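PDB 4QQS: glycoside hydrolase family 43 from Halothermothrix orenii, which hydrolyses glycosidic bonds, with alpha-L-arabinofuranosidase activity, and probably takes part in breaking down xylan. Local coordinates for residues I12-P18 with G283-V287; E62-W66 with F110-P116; S252-S258 with V270-H275. All coordinates share one frame; numbering follows the deposited sequence.

Contact 1 of 3, residues I12-P18 with G283-V287; sequences ITGIGDP and GDRTV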
ATOM      1  N   ILE A  12      12.925  -9.550   6.108  1.00 12.96           N
ATOM      2  CA  ILE A  12      13.102  -8.170   5.717  1.00 13.60           C
ATOM      3  C   ILE A  12      12.566  -7.276   6.822  1.00 13.59           C
ATOM      4  O   ILE A  12      11.372  -7.281   7.096  1.00 13.72           O
ATOM      5  CB  ILE A  12      12.351  -7.879   4.414  1.00 14.54           C
ATOM      6  CG1 ILE A  12      12.872  -8.766   3.282  1.00 16.03           C
ATOM      7  CG2 ILE A  12      12.493  -6.416   4.036  1.00 14.92           C
ATOM      8  CD1 ILE A  12      11.976  -8.769   2.077  1.00 16.63           C
ATOM      9  N   THR A  13      13.463  -6.548   7.472  1.00 13.32           N
ATOM     10  CA  THR A  13      13.101  -5.668   8.564  1.00 13.15           C
ATOM     11  C   THR A  13      13.550  -4.251   8.240  1.00 12.13           C
ATOM     12  O   THR A  13      14.184  -3.999   7.217  1.00 13.06           O
ATOM     13  CB  THR A  13      13.702  -6.135   9.899  1.00 14.84           C
ATOM     14  OG1 THR A  13      15.120  -5.944   9.858  1.00 16.02           O
ATOM     15  CG2 THR A  13      13.366  -7.609  10.179  1.00 15.02           C
ATOM     16  N   GLY A  14      13.174  -3.319   9.105  1.00 11.60           N
ATOM     17  CA  GLY A  14      13.475  -1.916   8.893  1.00 11.40           C
ATOM     18  C   GLY A  14      12.686  -1.318   7.742  1.00 10.26           C
ATOM     19  O   GLY A  14      13.139  -0.355   7.109  1.00 11.26           O
ATOM     20  N   ILE A  15      11.506  -1.872   7.477  1.00  9.39           N
ATOM     21  CA  ILE A  15      10.688  -1.409   6.376  1.00  8.87           C
ATOM     22  C   ILE A  15       9.297  -1.026   6.840  1.00  8.36           C
ATOM     23  O   ILE A  15       8.963  -1.146   8.021  1.00  8.71           O
ATOM     24  CB  ILE A  15      10.638  -2.451   5.227  1.00  9.08           C
ATOM     25  CG1 ILE A  15      10.025  -3.787   5.657  1.00  9.41           C
ATOM     26  CG2 ILE A  15      12.035  -2.678   4.690  1.00 10.34           C
ATOM     27  CD1 ILE A  15       8.516  -3.842   5.868  1.00  9.67           C
ATOM     28  N   GLY A  16       8.491  -0.560   5.887  1.00  8.28           N
ATOM     29  CA  GLY A  16       7.051  -0.510   6.032  1.00  8.35           C
ATOM     30  C   GLY A  16       6.430  -0.570   4.650  1.00  7.70           C
ATOM     31  O   GLY A  16       7.104  -0.351   3.650  1.00  8.32           O
ATOM     32  N   ASP A  17       5.145  -0.864   4.582  1.00  8.06           N
ATOM     33  CA  ASP A  17       4.330  -0.576   3.415  1.00  7.97           C
ATOM     34  C   ASP A  17       4.749  -1.436   2.214  1.00  7.57           C
ATOM     35  O   ASP A  17       5.125  -0.932   1.160  1.00  8.65           O
ATOM     36  CB  ASP A  17       4.378   0.921   3.097  1.00  8.66           C
ATOM     37  CG  ASP A  17       4.214   1.791   4.340  1.00  8.50           C
ATOM     38  OD1 ASP A  17       4.960   2.794   4.460  1.00  9.88           O
ATOM     39  OD2 ASP A  17       3.355   1.473   5.183  1.00  9.60           O
ATOM     40  N   PRO A  18       4.690  -2.759   2.369  1.00  7.85           N
ATOM     41  CA  PRO A  18       5.209  -3.633   1.310  1.00  8.36           C
ATOM     42  C   PRO A  18       4.282  -3.756   0.110  1.00  8.17           C
ATOM     43  O   PRO A  18       3.152  -4.209   0.251  1.00 10.28           O
ATOM     44  CB  PRO A  18       5.334  -4.978   2.022  1.00  9.12           C
ATOM     45  CG  PRO A  18       4.258  -4.954   3.048  1.00  8.90           C
ATOM     46  CD  PRO A  18       4.269  -3.535   3.549  1.00  8.33           C
ATOM     47  N   GLY A 283       8.405   2.230  13.834  1.00 11.06           N
ATOM     48  CA  GLY A 283       8.598   2.190  12.397  1.00 10.97           C
ATOM     49  C   GLY A 283       9.354   0.997  11.832  1.00 10.90           C
ATOM     50  O   GLY A 283       9.367   0.793  10.619  1.00 11.97           O
ATOM     51  N   ASP A 284       9.973   0.196  12.690  1.00 10.55           N
ATOM     52  CA  ASP A 284      10.667  -0.993  12.220  1.00 10.72           C
ATOM     53  C   ASP A 284       9.643  -2.102  12.029  1.00  9.54           C
ATOM     54  O   ASP A 284       9.177  -2.699  13.005  1.00  9.86           O
ATOM     55  CB  ASP A 284      11.736  -1.425  13.219  1.00 12.22           C
ATOM     56  CG  ASP A 284      12.589  -2.580  12.710  1.00 13.19           C
ATOM     57  OD1 ASP A 284      12.194  -3.254  11.745  1.00 12.34           O
ATOM     58  OD2 ASP A 284      13.654  -2.846  13.307  1.00 16.26           O
ATOM     59  N   ARG A 285       9.259  -2.337  10.777  1.00  8.97           N
ATOM     60  CA  ARG A 285       8.299  -3.380  10.446  1.00  8.80           C
ATOM     61  C   ARG A 285       8.935  -4.399   9.503  1.00  8.25           C
ATOM     62  O   ARG A 285      10.042  -4.203   8.987  1.00  8.53           O
ATOM     63  CB  ARG A 285       7.013  -2.777   9.892  1.00  9.38           C
ATOM     64  CG  ARG A 285       6.273  -2.013  11.005  1.00 11.13           C
ATOM     65  CD  ARG A 285       5.637  -0.735  10.620  1.00 13.13           C
ATOM     66  NE  ARG A 285       6.502   0.189   9.900  1.00 12.45           N
ATOM     67  CZ  ARG A 285       5.984   1.198   9.236  1.00 12.69           C
ATOM     68  NH1 ARG A 285       4.673   1.369   9.267  1.00 14.13           N
ATOM     69  NH2 ARG A 285       6.743   2.022   8.546  1.00 14.66           N
ATOM     70  N   THR A 286       8.222  -5.500   9.312  1.00  8.68           N
ATOM     71  CA  THR A 286       8.719  -6.652   8.593  1.00  8.93           C
ATOM     72  C   THR A 286       7.608  -7.208   7.695  1.00  7.98           C
ATOM     73  O   THR A 286       6.433  -6.950   7.921  1.00  8.64           O
ATOM     74  CB  THR A 286       9.280  -7.692   9.583  1.00 10.44           C
ATOM     75  OG1 THR A 286       9.981  -8.726   8.889  1.00 10.79           O
ATOM     76  CG2 THR A 286       8.187  -8.297  10.422  1.00 10.76           C
ATOM     77  N   VAL A 287       7.995  -7.939   6.657  1.00  8.30           N
ATOM     78  CA  VAL A 287       7.109  -8.387   5.601  1.00  8.21           C
ATOM     79  C   VAL A 287       6.496  -9.752   5.901  1.00  7.73           C
ATOM     80  O   VAL A 287       7.184 -10.663   6.377  1.00  8.64           O
ATOM     81  CB  VAL A 287       7.897  -8.458   4.269  1.00  9.60           C
ATOM     82  CG1 VAL A 287       7.022  -8.960   3.137  1.00 11.40           C
ATOM     83  CG2 VAL A 287       8.482  -7.096   3.907  1.00 10.16           C
TER
HETATM   84  O   HOH W   1      10.173 -10.303   6.397  1.00 16.04           O
HETATM   85  O   HOH W   2       5.456   3.915   6.797  1.00 16.05           O
HETATM   86  O   HOH W   3       2.400   2.284   7.642  1.00 16.67           O

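Contact 2 of 3, residues E62-W66 with F110-P116; sequences EKNGW and FKNIKAP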
ATOM      1  N   GLU A  62      20.992  10.675 -10.999  1.00 12.55           N
ATOM      2  CA  GLU A  62      21.217  11.948 -11.670  1.00 13.22           C
ATOM      3  C   GLU A  62      19.974  12.515 -12.349  1.00 12.85           C
ATOM      4  O   GLU A  62      19.836  13.725 -12.447  1.00 13.44           O
ATOM      5  CB  GLU A  62      22.398  11.847 -12.641  1.00 14.60           C
ATOM      6  CG  GLU A  62      22.211  10.872 -13.783  1.00 15.31           C
ATOM      7  CD  GLU A  62      21.714  11.504 -15.071  1.00 16.41           C
ATOM      8  OE1 GLU A  62      21.407  12.721 -15.086  1.00 16.66           O
ATOM      9  OE2 GLU A  62      21.625  10.760 -16.078  1.00 17.77           O
ATOM     10  N   LYS A  63      19.049  11.652 -12.765  1.00 12.38           N
ATOM     11  CA  LYS A  63      17.838  12.124 -13.424  1.00 12.71           C
ATOM     12  C   LYS A  63      16.722  12.500 -12.455  1.00 12.96           C
ATOM     13  O   LYS A  63      15.679  12.945 -12.884  1.00 13.53           O
ATOM     14  CB  LYS A  63      17.305  11.058 -14.388  1.00 14.95           C
ATOM     15  CG  LYS A  63      18.317  10.624 -15.428  1.00 16.86           C
ATOM     16  CD  LYS A  63      17.681   9.782 -16.515  1.00 18.83           C
ATOM     17  CE  LYS A  63      18.731   9.216 -17.462  1.00 20.59           C
ATOM     18  NZ  LYS A  63      19.596  10.268 -18.050  1.00 22.27           N
ATOM     19  N   ASN A  64      16.929  12.318 -11.158  1.00 12.58           N
ATOM     20  CA  ASN A  64      15.889  12.592 -10.167  1.00 12.09           C
ATOM     21  C   ASN A  64      16.224  13.883  -9.423  1.00 13.07           C
ATOM     22  O   ASN A  64      16.304  14.922 -10.057  1.00 16.64           O
ATOM     23  CB  ASN A  64      15.671  11.376  -9.278  1.00 10.57           C
ATOM     24  CG  ASN A  64      15.065  10.230 -10.055  1.00 10.34           C
ATOM     25  OD1 ASN A  64      14.402  10.459 -11.072  1.00 12.32           O
ATOM     26  ND2 ASN A  64      15.304   9.006  -9.618  1.00 10.15           N
ATOM     27  N   GLY A  65      16.417  13.835  -8.112  1.00 11.21           N
ATOM     28  CA  GLY A  65      16.762  15.008  -7.332  1.00 11.58           C
ATOM     29  C   GLY A  65      15.632  15.591  -6.506  1.00 12.39           C
ATOM     30  O   GLY A  65      15.868  16.432  -5.653  1.00 16.22           O
ATOM     31  N   TRP A  66      14.404  15.142  -6.730  1.00 11.28           N
ATOM     32  CA  TRP A  66      13.242  15.675  -6.040  1.00 10.74           C
ATOM     33  C   TRP A  66      12.994  14.945  -4.727  1.00 10.46           C
ATOM     34  O   TRP A  66      13.160  13.733  -4.635  1.00 10.63           O
ATOM     35  CB  TRP A  66      12.001  15.566  -6.940  1.00 10.70           C
ATOM     36  CG  TRP A  66      10.810  16.177  -6.302  1.00 10.54           C
ATOM     37  CD1 TRP A  66      10.481  17.500  -6.291  1.00 10.97           C
ATOM     38  CD2 TRP A  66       9.804  15.511  -5.529  1.00  9.61           C
ATOM     39  NE1 TRP A  66       9.334  17.698  -5.576  1.00 10.84           N
ATOM     40  CE2 TRP A  66       8.900  16.495  -5.090  1.00 10.09           C
ATOM     41  CE3 TRP A  66       9.576  14.175  -5.168  1.00  9.69           C
ATOM     42  CZ2 TRP A  66       7.796  16.193  -4.311  1.00 10.41           C
ATOM     43  CZ3 TRP A  66       8.467  13.878  -4.393  1.00  9.63           C
ATOM     44  CH2 TRP A  66       7.592  14.883  -3.974  1.00 10.37           C
ATOM     45  N   PHE A 110      14.319   3.876 -11.706  1.00  9.35           N
ATOM     46  CA  PHE A 110      13.143   4.672 -11.996  1.00  8.71           C
ATOM     47  C   PHE A 110      13.534   6.146 -12.075  1.00  9.59           C
ATOM     48  O   PHE A 110      14.334   6.640 -11.268  1.00 10.29           O
ATOM     49  CB  PHE A 110      12.064   4.451 -10.928  1.00  8.46           C
ATOM     50  CG  PHE A 110      11.310   3.160 -11.099  1.00  9.03           C
ATOM     51  CD1 PHE A 110      11.868   1.946 -10.730  1.00  9.28           C
ATOM     52  CD2 PHE A 110      10.041   3.149 -11.652  1.00  8.97           C
ATOM     53  CE1 PHE A 110      11.173   0.760 -10.913  1.00  9.73           C
ATOM     54  CE2 PHE A 110       9.348   1.973 -11.821  1.00  9.81           C
ATOM     55  CZ  PHE A 110       9.916   0.782 -11.457  1.00 10.07           C
ATOM     56  N   LYS A 111      12.974   6.831 -13.066  1.00  9.71           N
ATOM     57  CA  LYS A 111      13.231   8.248 -13.272  1.00  9.81           C
ATOM     58  C   LYS A 111      11.933   9.028 -13.149  1.00  9.57           C
ATOM     59  O   LYS A 111      10.894   8.632 -13.689  1.00 10.10           O
ATOM     60  CB  LYS A 111      13.861   8.503 -14.638  1.00 11.57           C
ATOM     61  CG  LYS A 111      12.959   8.269 -15.817  1.00 14.95           C
ATOM     62  CD  LYS A 111      13.658   8.624 -17.118  1.00 17.66           C
ATOM     63  CE  LYS A 111      12.706   8.516 -18.292  1.00 19.83           C
ATOM     64  NZ  LYS A 111      13.345   8.920 -19.567  1.00 21.44           N
ATOM     65  N   ASN A 112      11.978  10.144 -12.433  1.00  9.30           N
ATOM     66  CA  ASN A 112      10.791  10.967 -12.268  1.00  9.24           C
ATOM     67  C   ASN A 112      10.276  11.455 -13.604  1.00  9.61           C
ATOM     68  O   ASN A 112      11.041  11.904 -14.460  1.00 10.88           O
ATOM     69  CB  ASN A 112      11.099  12.170 -11.386  1.00  9.40           C
ATOM     70  CG  ASN A 112      11.348  11.782  -9.951  1.00  9.98           C
ATOM     71  OD1 ASN A 112      10.813  10.782  -9.466  1.00 10.10           O
ATOM     72  ND2 ASN A 112      12.158  12.571  -9.254  1.00 11.37           N
ATOM     73  N   ILE A 113       8.963  11.366 -13.770  1.00  9.79           N
ATOM     74  CA  ILE A 113       8.299  11.954 -14.916  1.00 11.04           C
ATOM     75  C   ILE A 113       7.382  13.122 -14.543  1.00 10.69           C
ATOM     76  O   ILE A 113       7.259  14.048 -15.333  1.00 12.74           O
ATOM     77  CB  ILE A 113       7.631  10.910 -15.838  1.00 14.79           C
ATOM     78  CG1 ILE A 113       6.498  10.175 -15.136  1.00 16.08           C
ATOM     79  CG2 ILE A 113       8.714   9.952 -16.392  1.00 16.51           C
ATOM     80  CD1 ILE A 113       5.799   9.156 -16.023  1.00 16.69           C
ATOM     81  N   LYS A 114       6.794  13.115 -13.350  1.00  9.56           N
ATOM     82  CA  LYS A 114       6.094  14.291 -12.833  1.00  9.91           C
ATOM     83  C   LYS A 114       6.212  14.256 -11.313  1.00  9.41           C
ATOM     84  O   LYS A 114       5.550  13.481 -10.636  1.00  9.39           O
ATOM     85  CB  LYS A 114       4.640  14.355 -13.313  1.00 11.84           C
ATOM     86  CG  LYS A 114       4.018  15.727 -13.150  1.00 12.18           C
ATOM     87  CD  LYS A 114       2.683  15.839 -13.844  1.00 13.97           C
ATOM     88  CE  LYS A 114       2.002  17.169 -13.588  1.00 16.66           C
ATOM     89  NZ  LYS A 114       0.820  17.296 -14.474  1.00 19.32           N
ATOM     90  N   ALA A 115       7.095  15.104 -10.805  1.00 10.04           N
ATOM     91  CA  ALA A 115       7.432  15.136  -9.394  1.00 10.23           C
ATOM     92  C   ALA A 115       7.461  16.591  -8.941  1.00 10.75           C
ATOM     93  O   ALA A 115       8.394  17.305  -9.269  1.00 11.96           O
ATOM     94  CB  ALA A 115       8.779  14.466  -9.162  1.00 10.80           C
ATOM     95  N   PRO A 116       6.434  17.045  -8.204  1.00 10.06           N
ATOM     96  CA  PRO A 116       5.264  16.291  -7.739  1.00  9.75           C
ATOM     97  C   PRO A 116       4.244  16.048  -8.850  1.00  8.99           C
ATOM     98  O   PRO A 116       4.169  16.793  -9.846  1.00 10.42           O
ATOM     99  CB  PRO A 116       4.668  17.206  -6.676  1.00 10.66           C
ATOM    100  CG  PRO A 116       4.996  18.575  -7.148  1.00 11.61           C
ATOM    101  CD  PRO A 116       6.365  18.459  -7.790  1.00 11.00           C
TER
HETATM  102  O   HOH W   4      13.749  12.420 -14.758  1.00 23.72           O
HETATM  103  O   HOH W   5      12.996  15.104 -10.359  1.00 21.97           O
HETATM  104  O   HOH W   6      13.219  11.834  -6.579  1.00 10.74           O

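Contact 3 of 3, residues S252-S258 with V270-H275; sequences SGPGHNS and VVYHTH. With NA (sodium ion), chain D.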
ATOM      1  N   SER A 252       1.914  -8.041  15.764  1.00  8.43           N
ATOM      2  CA  SER A 252       1.469  -6.706  16.153  1.00  8.20           C
ATOM      3  C   SER A 252       1.270  -5.809  14.937  1.00  8.00           C
ATOM      4  O   SER A 252       2.133  -5.741  14.060  1.00  7.90           O
ATOM      5  CB  SER A 252       2.534  -6.079  17.055  1.00  9.32           C
ATOM      6  OG  SER A 252       2.206  -4.760  17.433  1.00 10.46           O
ATOM      7  N   GLY A 253       0.136  -5.121  14.892  1.00  8.34           N
ATOM      8  CA  GLY A 253      -0.083  -4.091  13.893  1.00  8.16           C
ATOM      9  C   GLY A 253      -0.040  -4.489  12.422  1.00  7.71           C
ATOM     10  O   GLY A 253       0.622  -3.824  11.634  1.00  8.03           O
ATOM     11  N   PRO A 254      -0.758  -5.551  12.018  1.00  8.20           N
ATOM     12  CA  PRO A 254      -0.730  -5.915  10.597  1.00  8.14           C
ATOM     13  C   PRO A 254      -1.333  -4.819   9.727  1.00  8.00           C
ATOM     14  O   PRO A 254      -2.443  -4.363   9.979  1.00 10.18           O
ATOM     15  CB  PRO A 254      -1.565  -7.193  10.541  1.00  9.69           C
ATOM     16  CG  PRO A 254      -2.481  -7.088  11.710  1.00  9.89           C
ATOM     17  CD  PRO A 254      -1.718  -6.367  12.780  1.00  8.94           C
ATOM     18  N   GLY A 255      -0.613  -4.386   8.699  1.00  7.38           N
ATOM     19  CA  GLY A 255      -1.083  -3.231   7.962  1.00  8.25           C
ATOM     20  C   GLY A 255      -0.408  -2.955   6.643  1.00  7.07           C
ATOM     21  O   GLY A 255       0.503  -3.652   6.200  1.00  7.58           O
ATOM     22  N   HIS A 256      -0.954  -1.890   6.045  1.00  7.25           N
ATOM     23  CA  HIS A 256      -0.537  -1.290   4.765  1.00  7.59           C
ATOM     24  C   HIS A 256      -0.150  -2.332   3.760  1.00  6.98           C
ATOM     25  O   HIS A 256       1.034  -2.524   3.427  1.00  8.77           O
ATOM     26  CB  HIS A 256       0.571  -0.177   4.951  1.00  9.44           C
ATOM     27  CG  HIS A 256       0.715   0.734   3.757  1.00 11.27           C
ATOM     28  ND1 HIS A 256       0.624   2.081   3.762  1.00 13.01           N
ATOM     29  CD2 HIS A 256       0.931   0.400   2.505  1.00 11.88           C
ATOM     30  CE1 HIS A 256       0.801   2.522   2.568  1.00 12.58           C
ATOM     31  NE2 HIS A 256       0.974   1.520   1.774  1.00 12.07           N
ATOM     32  N   ASN A 257      -1.177  -2.978   3.208  1.00  6.96           N
ATOM     33  CA  ASN A 257      -0.983  -4.157   2.406  1.00  7.12           C
ATOM     34  C   ASN A 257      -1.053  -3.925   0.901  1.00  6.94           C
ATOM     35  O   ASN A 257      -1.587  -2.932   0.392  1.00  7.43           O
ATOM     36  CB  ASN A 257      -2.013  -5.212   2.775  1.00  7.56           C
ATOM     37  CG  ASN A 257      -3.395  -4.879   2.252  1.00  7.37           C
ATOM     38  OD1 ASN A 257      -4.123  -4.075   2.834  1.00  8.64           O
ATOM     39  ND2 ASN A 257      -3.754  -5.486   1.118  1.00  7.96           N
ATOM     40  N   SER A 258      -0.528  -4.913   0.187  1.00  6.41           N
ATOM     41  CA  SER A 258      -0.822  -5.107  -1.223  1.00  6.38           C
ATOM     42  C   SER A 258      -1.393  -6.513  -1.413  1.00  6.27           C
ATOM     43  O   SER A 258      -1.573  -7.254  -0.438  1.00  6.98           O
ATOM     44  CB  SER A 258       0.427  -4.857  -2.067  1.00  6.79           C
ATOM     45  OG  SER A 258       1.509  -5.686  -1.674  1.00  7.68           O
ATOM     46  N   VAL A 270      -2.391 -11.701   0.434  1.00  7.16           N
ATOM     47  CA  VAL A 270      -2.177 -10.381   0.987  1.00  7.19           C
ATOM     48  C   VAL A 270      -0.730 -10.309   1.478  1.00  7.24           C
ATOM     49  O   VAL A 270      -0.215 -11.258   2.075  1.00  8.36           O
ATOM     50  CB  VAL A 270      -3.189 -10.072   2.135  1.00  8.20           C
ATOM     51  CG1 VAL A 270      -3.132 -11.089   3.278  1.00  9.24           C
ATOM     52  CG2 VAL A 270      -2.997  -8.678   2.658  1.00  8.61           C
ATOM     53  N   VAL A 271      -0.075  -9.193   1.173  1.00  6.86           N
ATOM     54  CA  VAL A 271       1.290  -8.920   1.587  1.00  6.84           C
ATOM     55  C   VAL A 271       1.198  -7.717   2.515  1.00  6.57           C
ATOM     56  O   VAL A 271       0.685  -6.679   2.122  1.00  7.12           O
ATOM     57  CB  VAL A 271       2.200  -8.605   0.396  1.00  7.77           C
ATOM     58  CG1 VAL A 271       3.622  -8.404   0.889  1.00  8.47           C
ATOM     59  CG2 VAL A 271       2.134  -9.720  -0.666  1.00  8.46           C
ATOM     60  N   TYR A 272       1.651  -7.860   3.755  1.00  6.42           N
ATOM     61  CA  TYR A 272       1.407  -6.859   4.782  1.00  6.42           C
ATOM     62  C   TYR A 272       2.580  -6.787   5.741  1.00  6.42           C
ATOM     63  O   TYR A 272       3.358  -7.735   5.854  1.00  7.34           O
ATOM     64  CB  TYR A 272       0.101  -7.169   5.541  1.00  6.73           C
ATOM     65  CG  TYR A 272       0.107  -8.492   6.272  1.00  7.00           C
ATOM     66  CD1 TYR A 272      -0.146  -9.688   5.609  1.00  7.24           C
ATOM     67  CD2 TYR A 272       0.382  -8.540   7.626  1.00  7.49           C
ATOM     68  CE1 TYR A 272      -0.129 -10.908   6.287  1.00  7.84           C
ATOM     69  CE2 TYR A 272       0.391  -9.754   8.317  1.00  7.86           C
ATOM     70  CZ  TYR A 272       0.147 -10.933   7.643  1.00  7.84           C
ATOM     71  OH  TYR A 272       0.182 -12.109   8.363  1.00  8.96           O
ATOM     72  N   HIS A 273       2.703  -5.664   6.437  1.00  6.45           N
ATOM     73  CA  HIS A 273       3.742  -5.552   7.439  1.00  6.61           C
ATOM     74  C   HIS A 273       3.202  -5.793   8.839  1.00  6.67           C
ATOM     75  O   HIS A 273       2.015  -5.688   9.080  1.00  7.04           O
ATOM     76  CB  HIS A 273       4.500  -4.233   7.354  1.00  7.05           C
ATOM     77  CG  HIS A 273       3.718  -3.000   7.672  1.00  6.93           C
ATOM     78  ND1 HIS A 273       2.956  -2.755   8.801  1.00  9.39           N
ATOM     79  CD2 HIS A 273       3.703  -1.866   6.953  1.00  6.09           C
ATOM     80  CE1 HIS A 273       2.485  -1.512   8.718  1.00  6.97           C
ATOM     81  NE2 HIS A 273       2.942  -0.958   7.616  1.00  8.90           N
ATOM     82  N   THR A 274       4.111  -6.162   9.737  1.00  6.86           N
ATOM     83  CA  THR A 274       3.852  -6.201  11.176  1.00  7.33           C
ATOM     84  C   THR A 274       5.070  -5.611  11.887  1.00  7.69           C
ATOM     85  O   THR A 274       6.141  -5.482  11.304  1.00  8.61           O
ATOM     86  CB  THR A 274       3.624  -7.635  11.687  1.00  8.28           C
ATOM     87  OG1 THR A 274       4.751  -8.439  11.331  1.00  9.38           O
ATOM     88  CG2 THR A 274       2.360  -8.238  11.118  1.00  8.93           C
ATOM     89  N   HIS A 275       4.942  -5.294  13.168  1.00  8.35           N
ATOM     90  CA  HIS A 275       6.092  -4.751  13.879  1.00  8.77           C
ATOM     91  C   HIS A 275       7.162  -5.804  14.063  1.00  9.92           C
ATOM     92  O   HIS A 275       6.887  -6.939  14.453  1.00 10.83           O
ATOM     93  CB  HIS A 275       5.690  -4.208  15.236  1.00  9.23           C
ATOM     94  CG  HIS A 275       4.697  -3.098  15.158  1.00  9.36           C
ATOM     95  ND1 HIS A 275       4.941  -1.869  14.585  1.00 10.57           N
ATOM     96  CD2 HIS A 275       3.421  -3.073  15.587  1.00  8.45           C
ATOM     97  CE1 HIS A 275       3.842  -1.139  14.678  1.00  8.48           C
ATOM     98  NE2 HIS A 275       2.915  -1.842  15.300  1.00 10.69           N
TER
HETATM   99 NA    NA D 402       0.025   1.321  -0.810  1.00  9.85          NA
HETATM  100  O   HOH W   7       4.638  -8.417  14.980  1.00 12.29           O
HETATM  101  O   HOH W   8       2.995  -2.887  12.038  1.00 10.85           O
HETATM  102  O   HOH W   9      -1.510  -0.279   0.548  1.00 23.16           O
HETATM  103  O   HOH W  10       1.601  -0.136  -1.040  1.00 14.02           O
HETATM  104  O   HOH W  11      -1.709   2.939  -0.722  1.00 11.21           O
HETATM  105  O   HOH W  12       1.109   3.244  -1.231  1.00 14.02           O

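Contact 1 of 3, residues I12-P18 with G283-V287
Ile15 and Arg285 pair through their backbones as a single antiparallel, hydrogen-bonded bridge: Ile15 N gives to Arg285 O at 3.1 Å, and Arg285 N returns a bond to Ile15 O. Packing is densest beside this bridge. Chi1 of Ile15 (61°) sets CG1 between its own backbone N and carbonyl carbon, which lays CG1 and CD1 along the Arg285 carbonyl and brings CD1 to 3.8 Å from Val287 CG2. The same valine methyl meets Ile12 CB and, more distantly, Pro18 CB; Leu29 of strand 26-32 closes over this apolar group. Gly14 and Ile15 both face Arg285, a G1 beta bulge just ahead of strand 16-23 in the five-bladed propeller. Thr286 OG1 donates to Ile12 O at 2.7 Å, from above the carbonyl plane. At the exposed Gly14 the grip is sparser: its N reaches Asp284 OD1 at 2.8 Å from above the carboxylate plane, and that oxygen also bonds Thr276. On the looser side, where ordered waters fill in, the Arg285 chain, bent at chi2 and chi3, lays one guanidinium face over Gly16 CA. NE is held weakly by Gly283 O. Asp17, the predicted proton acceptor, keeps OD2 4.3 Å from Arg285 NH1, well out of the guanidinium plane; Thr32 OG1 hydrogen-bonds OD1, and two waters bridge the groups, NH2 to OD1 and NH1 to OD2.

Contact 2 of 3, residues E62-W66 with F110-P116
Asn64 reads the backbone of the facing segment with both ends of its amide. Its OD1 accepts from Asn112 N at 2.8 Å in a nearly straight bond (164° at the hydrogen), while ND2 gives to Phe110 O at 3.0 Å, straighter still and within the amide plane of Asn64. Together the two bonds fix the rotation of that amide, and ND2 has a further acceptor in Asp58 O. The Asn112 side chain crosses it at a slant, the two amide planes 34° apart; its OD1 is taken by Tyr87 OH, and its ND2 gives to two waters, one bonded to Trp66 O and the other weakly to Asn64 O. A third water joins Lys63 O to Asn112 O. Beyond this polar patch Trp66 supplies the packing. With CG anti to the backbone N (chi1 -176°), its indole reaches over the Ala115-Pro116 junction, a cis peptide. Ala115 CB makes a CH-pi contact 4.2 Å from the centroid of the five-membered ring, Pro116 N lies over the same face nearer the rim, and Pro116 CD approaches Trp66 NE1 at 3.8 Å; NE1 has a weak hydrogen bond to Asp91 OD2. On the exposed flank Lys63 CD touches Lys111 CD at 4.2 Å. The contact ties the loop between strands 51-58 and 72-79 to the outermost strand 111-112 of the next sheet, Trp66 also resting on Ala89 of strand 82-90 and Ala99 of strand 96-103.

Contact 3 of 3, residues S252-S258 with V270-H275
His273 and Gly255 form an antiparallel hydrogen-bonded pair, His273 N to Gly255 O and Gly255 N to His273 O, both 3.0 Å; His275 N to Ser252 O extends the pairing. Chi1 of His273 (66°) folds its imidazole back over the facing segment, where Gly255 O sits 3.5 Å above the ring, over its centre, and His256 CB comes to 3.7 Å from His273 NE2. Ser258 and Val271 make the second such pair, and between the two the register slips by one residue, a beta bulge holding His256 and Asn257. There the chain turns a corner and the His256 side chain leaves the sheet: chi1 of -162° turns the ring away from its own backbone N, and NE2 binds the sodium ion at 2.8 Å. Four waters and Glu75 complete the site, one of the waters also donating to Asn257 O. On the flank, Pro254 CB packs on Tyr272 CD2 at 3.8 Å, and Asn257 CB lies against Val270 CG2 at 3.6 Å. Further out, Ser211 OG bonds His256 N. Strand 285-295 pairs with the other edge of strand 268-275, while Ser258 OG bonds Pro18 O and Val20 N. The pairing sets both histidines beside Asp17, the predicted proton acceptor, which His273 NE2 bonds weakly, and His256 also near Asp126, a predicted pKa modulator. With NE2 on sodium and ND1 hydrogen-bonded to a buffer molecule, probably from the crystallisation liquor, the His256 ring is fixed at both nitrogens.

Overall arrangement
Contacts 1 and 3 adjoin, their centres about 9 Å apart; contact 2 lies at the surface, about 24 and 28 Å from their centres. Contact 3 is wholly buried and contact 1 partly so. Both reach the sheet in which strands 268-275 and 285-295 are neighbours, and Thr286 N probably bonds Thr274 O between them. Contact 1 brings the chain leading into strand 16-23 against that last sheet, consistent with closure of the propeller ring, whereas contact 3 builds a hairpin within it. Near the centre, backbone pairing places charged side chains and histidines, one of them a sodium ligand; at the periphery, contact 2 relies on side-chain amides, water and an indole face.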